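Local coordinates for phosphonopyruvate hydrolase (Variovorax sp., PDB 2HJP), which hydrolyses phosphonopyruvate to pyruvate and phosphate, cleaving its carbon-phosphorus bond with the help of a divalent metal ion such as magnesium, cobalt or manganese, at residues E279-R282 / A283-R287; V249-R252 / I253-G257; E65-R68 / A69-S72. All coordinates share one frame; numbering follows the deposited sequence.

Contact 1: E279-R282 / A283-R287; sequences ERMR and AVEAR
The carbonyl O of E279 accepts the amide of A283 at 3.0 Å (N to O), the first of four i-to-i+4 bonds joining 279-282 to 283-287 within helix 278-288. The E279 side chain turns back along its own segment, where OE1 forms a salt bridge with R282 NH2; the modelled separation is very short, so its exact length is doubtful. Next, R280 O takes the amide N of V284 at 2.9 Å, and V284 CG2 lies 3.7 Å from that same oxygen; the R280 chain itself runs outward and packs on Y94 of the second subunit. M281 O receives E285 N at 2.9 Å with an N-H...O angle of 166°. The M281 and E285 side chains lie side by side and point the same way. With CG anti to the backbone nitrogen (chi1 -177°), M281 brings SD and CE alongside the E285 carboxylate, each 4.1 Å from OE2: a van der Waals contact of a thioether end with a charged group. P53 of the third subunit also packs on M281. R282 O accepts the last of the four, A286 N at 2.8 Å, while R282 NH1 has a second acidic partner in D278. This is characteristic of a C-terminal helix packed at an oligomer interface, with R280, M281, V284 and E285 meeting neighbouring subunits.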
# COMPACT_ATOMS: atom_id res chain seq x y z
N GLU A 279 20.73 12.37 13.37
CA GLU A 279 20.93 12.88 14.71
C GLU A 279 19.92 12.30 15.71
O GLU A 279 20.26 11.74 16.77
CB GLU A 279 20.78 14.40 14.68
CG GLU A 279 22.07 15.16 14.49
CD GLU A 279 22.69 15.50 15.82
OE1 GLU A 279 23.36 14.59 16.40
OE2 GLU A 279 22.51 16.66 16.31
N ARG A 280 18.65 12.46 15.36
CA ARG A 280 17.58 11.94 16.17
C ARG A 280 17.78 10.43 16.36
O ARG A 280 17.74 9.91 17.47
CB ARG A 280 16.24 12.26 15.52
CG ARG A 280 15.07 11.68 16.31
CD ARG A 280 13.72 12.15 15.83
NE ARG A 280 12.92 11.05 15.27
CZ ARG A 280 11.67 10.77 15.62
NH1 ARG A 280 11.06 11.50 16.55
NH2 ARG A 280 11.02 9.78 15.02
N MET A 281 18.02 9.73 15.27
CA MET A 281 18.22 8.31 15.36
C MET A 281 19.38 7.96 16.29
O MET A 281 19.29 6.98 17.04
CB MET A 281 18.43 7.66 13.97
CG MET A 281 18.57 6.13 14.06
SD MET A 281 18.98 5.26 12.56
CE MET A 281 20.53 6.09 12.10
N ARG A 282 20.49 8.72 16.27
CA ARG A 282 21.60 8.38 17.22
C ARG A 282 21.19 8.60 18.68
O ARG A 282 21.64 7.89 19.59
CB ARG A 282 22.91 9.19 16.88
CG ARG A 282 23.55 8.63 15.57
CD ARG A 282 24.82 9.40 15.13
NE ARG A 282 24.61 10.81 15.47
CZ ARG A 282 25.08 11.85 14.79
NH1 ARG A 282 25.83 11.67 13.69
NH2 ARG A 282 24.78 13.07 15.20
N ALA A 283 20.34 9.59 18.92
CA ALA A 283 19.89 9.83 20.30
C ALA A 283 19.03 8.62 20.71
O ALA A 283 19.20 8.05 21.82
CB ALA A 283 19.09 11.13 20.36
N VAL A 284 18.16 8.17 19.79
CA VAL A 284 17.32 7.02 20.10
C VAL A 284 18.18 5.76 20.36
O VAL A 284 17.97 5.03 21.37
CB VAL A 284 16.27 6.81 18.98
CG1 VAL A 284 15.57 5.40 19.14
CG2 VAL A 284 15.16 7.86 19.12
N GLU A 285 19.16 5.49 19.50
CA GLU A 285 20.01 4.33 19.70
C GLU A 285 20.74 4.45 21.00
O GLU A 285 20.89 3.46 21.76
CB GLU A 285 21.12 4.17 18.65
CG GLU A 285 20.67 3.92 17.29
CD GLU A 285 21.81 3.44 16.38
OE1 GLU A 285 22.74 2.74 16.85
OE2 GLU A 285 21.75 3.76 15.19
N ALA A 286 21.27 5.65 21.25
CA ALA A 286 22.01 5.85 22.50
C ALA A 286 21.12 5.65 23.71
O ALA A 286 21.56 5.10 24.71
CB ALA A 286 22.62 7.22 22.55
N ARG A 287 19.85 6.07 23.66
CA ARG A 287 19.09 5.90 24.90
C ARG A 287 18.26 4.65 25.03
O ARG A 287 17.86 4.29 26.14
CB ARG A 287 18.24 7.13 25.23
CG ARG A 287 18.27 8.25 24.22
CD ARG A 287 18.96 9.55 24.56
NE ARG A 287 17.99 10.61 24.63
CZ ARG A 287 18.17 11.93 24.52
NH1 ARG A 287 17.08 12.68 24.65
NH2 ARG A 287 19.36 12.54 24.30

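Contact 2: V249-R252 / I253-G257; sequences VFAR and IRRDG
V249 and I253, one turn apart, lie side by side and point the same way on the last turns of helix 237-256. This is the eighth helix of the TIM barrel, and it packs on a neighbouring subunit, consistent with the helix swap of the PEP mutase/isocitrate lyase superfamily. I253 CD1 is modelled 3.4 Å from V249 CG2, but the exact position of this methyl is doubtful. V262 of the following loop packs against both side chains, and F36 of the third subunit also meets I253, making this an apolar strip between the helix and its surroundings.

The second pairing sets R255 against R252 at a slant. Their guanidinium planes are only 14° apart, yet the groups do not stack: R255 NH2 touches the aliphatic stem of R252, 3.1 Å from CG. The R255 chain has CG anti to its backbone nitrogen (chi1 -157°) and bends at chi3, which folds the guanidinium back over the preceding turn. One face of that group lies over A251 O, offset toward the rim, and NH1 approaches A251 CB at 3.9 Å. The two like charges stay separated, with R252 NE 4.9 Å from R255 NH2.

Beneath these side chains run i-to-i+4 backbone bonds, among them R254 N to F250 O at 3.1 Å and D256 N to R252 O at 2.7 Å. G257, with positive phi, then takes the chain out of the helix. The R252 guanidinium and the D256 carboxylate do not meet directly. A single water joins them, accepting from R252 NH2 and donating to D256 OD2, 2.7 Å from each of these two atoms.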
# COMPACT_ATOMS: atom_id res chain seq x y z
N VAL A 249 23.41 15.58 -14.22
CA VAL A 249 24.41 14.78 -13.55
C VAL A 249 24.54 13.42 -14.31
O VAL A 249 25.64 12.96 -14.51
CB VAL A 249 24.05 14.55 -12.07
CG1 VAL A 249 22.86 13.69 -11.97
CG2 VAL A 249 25.14 13.81 -11.31
N PHE A 250 23.42 12.84 -14.76
CA PHE A 250 23.48 11.56 -15.46
C PHE A 250 24.25 11.71 -16.76
O PHE A 250 25.08 10.84 -17.12
CB PHE A 250 22.07 11.02 -15.79
CG PHE A 250 21.29 10.47 -14.57
CD1 PHE A 250 21.85 10.41 -13.31
CD2 PHE A 250 19.97 9.96 -14.75
CE1 PHE A 250 21.15 9.86 -12.18
CE2 PHE A 250 19.22 9.39 -13.61
CZ PHE A 250 19.82 9.35 -12.34
N ALA A 251 24.01 12.82 -17.46
CA ALA A 251 24.67 13.05 -18.76
C ALA A 251 26.17 13.26 -18.50
O ALA A 251 26.99 12.77 -19.26
CB ALA A 251 24.07 14.26 -19.46
N ARG A 252 26.54 13.99 -17.45
CA ARG A 252 27.95 14.17 -17.15
C ARG A 252 28.64 12.86 -16.79
O ARG A 252 29.78 12.60 -17.25
CB ARG A 252 28.18 15.17 -16.00
CG ARG A 252 27.81 16.60 -16.39
CD ARG A 252 27.91 17.64 -15.26
NE ARG A 252 29.29 17.78 -14.73
CZ ARG A 252 29.60 18.29 -13.53
NH1 ARG A 252 28.64 18.72 -12.68
NH2 ARG A 252 30.89 18.42 -13.20
N ILE A 253 27.99 12.04 -15.96
CA ILE A 253 28.60 10.78 -15.53
C ILE A 253 28.86 9.89 -16.75
O ILE A 253 29.88 9.27 -16.85
CB ILE A 253 27.68 10.05 -14.47
CG1 ILE A 253 27.76 10.78 -13.10
CG2 ILE A 253 28.13 8.59 -14.23
CD1 ILE A 253 27.62 12.29 -13.07
N ARG A 254 27.93 9.90 -17.70
CA ARG A 254 28.09 9.07 -18.89
C ARG A 254 29.17 9.62 -19.86
O ARG A 254 29.90 8.84 -20.48
CB ARG A 254 26.71 8.86 -19.54
CG ARG A 254 26.17 7.43 -19.04
CD ARG A 254 26.99 6.31 -19.63
NE ARG A 254 26.13 5.51 -20.51
CZ ARG A 254 26.38 5.19 -21.79
NH1 ARG A 254 25.75 5.79 -22.81
NH2 ARG A 254 27.28 4.24 -22.05
N ARG A 255 29.29 10.94 -19.93
CA ARG A 255 30.28 11.61 -20.76
C ARG A 255 31.67 11.43 -20.10
O ARG A 255 32.66 11.12 -20.78
CB ARG A 255 29.88 13.10 -20.81
CG ARG A 255 30.34 13.94 -21.94
CD ARG A 255 29.33 15.11 -22.15
NE ARG A 255 29.14 15.88 -20.92
CZ ARG A 255 27.98 16.40 -20.54
NH1 ARG A 255 26.88 16.24 -21.28
NH2 ARG A 255 27.91 17.16 -19.44
N ASP A 256 31.76 11.61 -18.79
CA ASP A 256 33.03 11.46 -18.07
C ASP A 256 33.45 9.98 -17.80
O ASP A 256 34.59 9.70 -17.40
CB ASP A 256 32.97 12.13 -16.71
CG ASP A 256 32.75 13.61 -16.78
OD1 ASP A 256 32.81 14.21 -17.87
OD2 ASP A 256 32.49 14.15 -15.72
N GLY A 257 32.53 9.05 -17.98
CA GLY A 257 32.85 7.67 -17.71
C GLY A 257 33.09 7.52 -16.23
O GLY A 257 34.05 6.91 -15.82
O HOH W 1 31.76 16.70 -15.08

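Contact 3: E65-R68 / A69-S72; sequences EMMR and AIAS
I70 passes across the bent side chain of M66, its CD1 4.0 Å from M66 CG and its CG1 4.1 Å from the sulfur SD. It also lies alongside M67, both pointing the same way, with M67 CE 4.2 Å from I70 CD1. I70 CG1 stands anti to the carbonyl carbon (chi1 -72°), which carries CD1 back toward the preceding turn and both methionines. These apolar groups are buried: L78 of strand 78-81 packs on M67 and I70, while helix 25-34 meets M66 and I70. The helix face bearing E65 and R68 is polar. R68 grips the E65 carboxylate side-on, NE to OE1 and NH2 to OE2, each 2.8 Å. Both oxygens are met on their syn sides and the NE bond is straight at 179°; the carboxylate is tilted, with the nitrogens 30° out of its plane. This two-point hold restricts rotation of both groups. R68 NH1 lies near NH1 of R68 of the second subunit, and the E65 carboxylate probably offsets part of that like charge. S72 OG donates to A69 O at 2.9 Å from above the carbonyl plane. Such an amphipathic helix, apolar toward a strand and with its charged pair at the subunit interface, is characteristic of the TIM barrel's outer layer; here M67 lies close to substrate-binding G41.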
# COMPACT_ATOMS: atom_id res chain seq x y z
N GLU A 65 -1.21 8.05 0.64
CA GLU A 65 -0.07 7.61 1.48
C GLU A 65 1.13 8.60 1.42
O GLU A 65 1.82 8.78 2.40
CB GLU A 65 0.35 6.18 1.11
CG GLU A 65 -0.78 5.21 1.47
CD GLU A 65 -1.31 5.41 2.97
OE1 GLU A 65 -0.52 5.51 3.95
OE2 GLU A 65 -2.51 5.41 3.19
N MET A 66 1.36 9.21 0.26
CA MET A 66 2.41 10.20 0.15
C MET A 66 2.03 11.38 1.04
O MET A 66 2.93 11.99 1.60
CB MET A 66 2.57 10.69 -1.33
CG MET A 66 3.73 11.74 -1.48
SD MET A 66 5.26 11.23 -0.62
CE MET A 66 5.83 9.98 -1.86
N MET A 67 0.75 11.74 1.15
CA MET A 67 0.39 12.89 1.99
C MET A 67 0.69 12.54 3.43
O MET A 67 1.20 13.38 4.19
CB MET A 67 -1.09 13.31 1.86
CG MET A 67 -1.50 13.80 0.44
SD MET A 67 -0.44 15.14 -0.22
CE MET A 67 0.64 14.29 -1.35
N ARG A 68 0.35 11.32 3.83
CA ARG A 68 0.64 10.86 5.21
C ARG A 68 2.13 10.98 5.55
O ARG A 68 2.51 11.49 6.62
CB ARG A 68 0.25 9.39 5.41
CG ARG A 68 -0.12 9.10 6.86
CD ARG A 68 -0.29 7.57 7.09
NE ARG A 68 -1.34 7.10 6.16
CZ ARG A 68 -2.64 7.37 6.29
NH1 ARG A 68 -3.13 8.08 7.35
NH2 ARG A 68 -3.47 7.00 5.30
N ALA A 69 2.95 10.46 4.65
CA ALA A 69 4.37 10.48 4.83
C ALA A 69 4.89 11.95 4.89
O ALA A 69 5.73 12.27 5.70
CB ALA A 69 5.04 9.67 3.63
N ILE A 70 4.41 12.82 4.00
CA ILE A 70 4.86 14.22 4.06
C ILE A 70 4.42 14.91 5.38
O ILE A 70 5.19 15.58 6.03
CB ILE A 70 4.28 15.05 2.88
CG1 ILE A 70 4.99 14.64 1.57
CG2 ILE A 70 4.42 16.62 3.21
CD1 ILE A 70 4.37 15.22 0.31
N ALA A 71 3.16 14.73 5.78
CA ALA A 71 2.70 15.38 6.98
C ALA A 71 3.46 14.85 8.21
O ALA A 71 3.62 15.59 9.15
CB ALA A 71 1.16 15.20 7.14
N SER A 72 3.95 13.61 8.19
CA SER A 72 4.65 13.07 9.36
C SER A 72 6.10 13.53 9.39
O SER A 72 6.83 13.30 10.35
CB SER A 72 4.59 11.52 9.35
OG SER A 72 5.31 11.01 8.23

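Overall arrangement
From the N terminus, contact 3 (65-72) comes first, on helix 60-71 just before strand 78-81 of the barrel. Contact 2 (249-257) follows, at the end of helix 237-256 beyond the last barrel strand, and contact 1 (279-287) lies on helix 278-288 near the C terminus. Each bridges successive helical turns and closes no long loop; the three run in series, neither nesting nor crossing. None touches another. Nearest atoms of contact 1 and contact 3 are about 7 Å apart. Between contact 2 and contact 3 the nearest atoms are about 17 Å apart. All reach the third subunit, linking barrel wall and C-terminal helices to the tetramer.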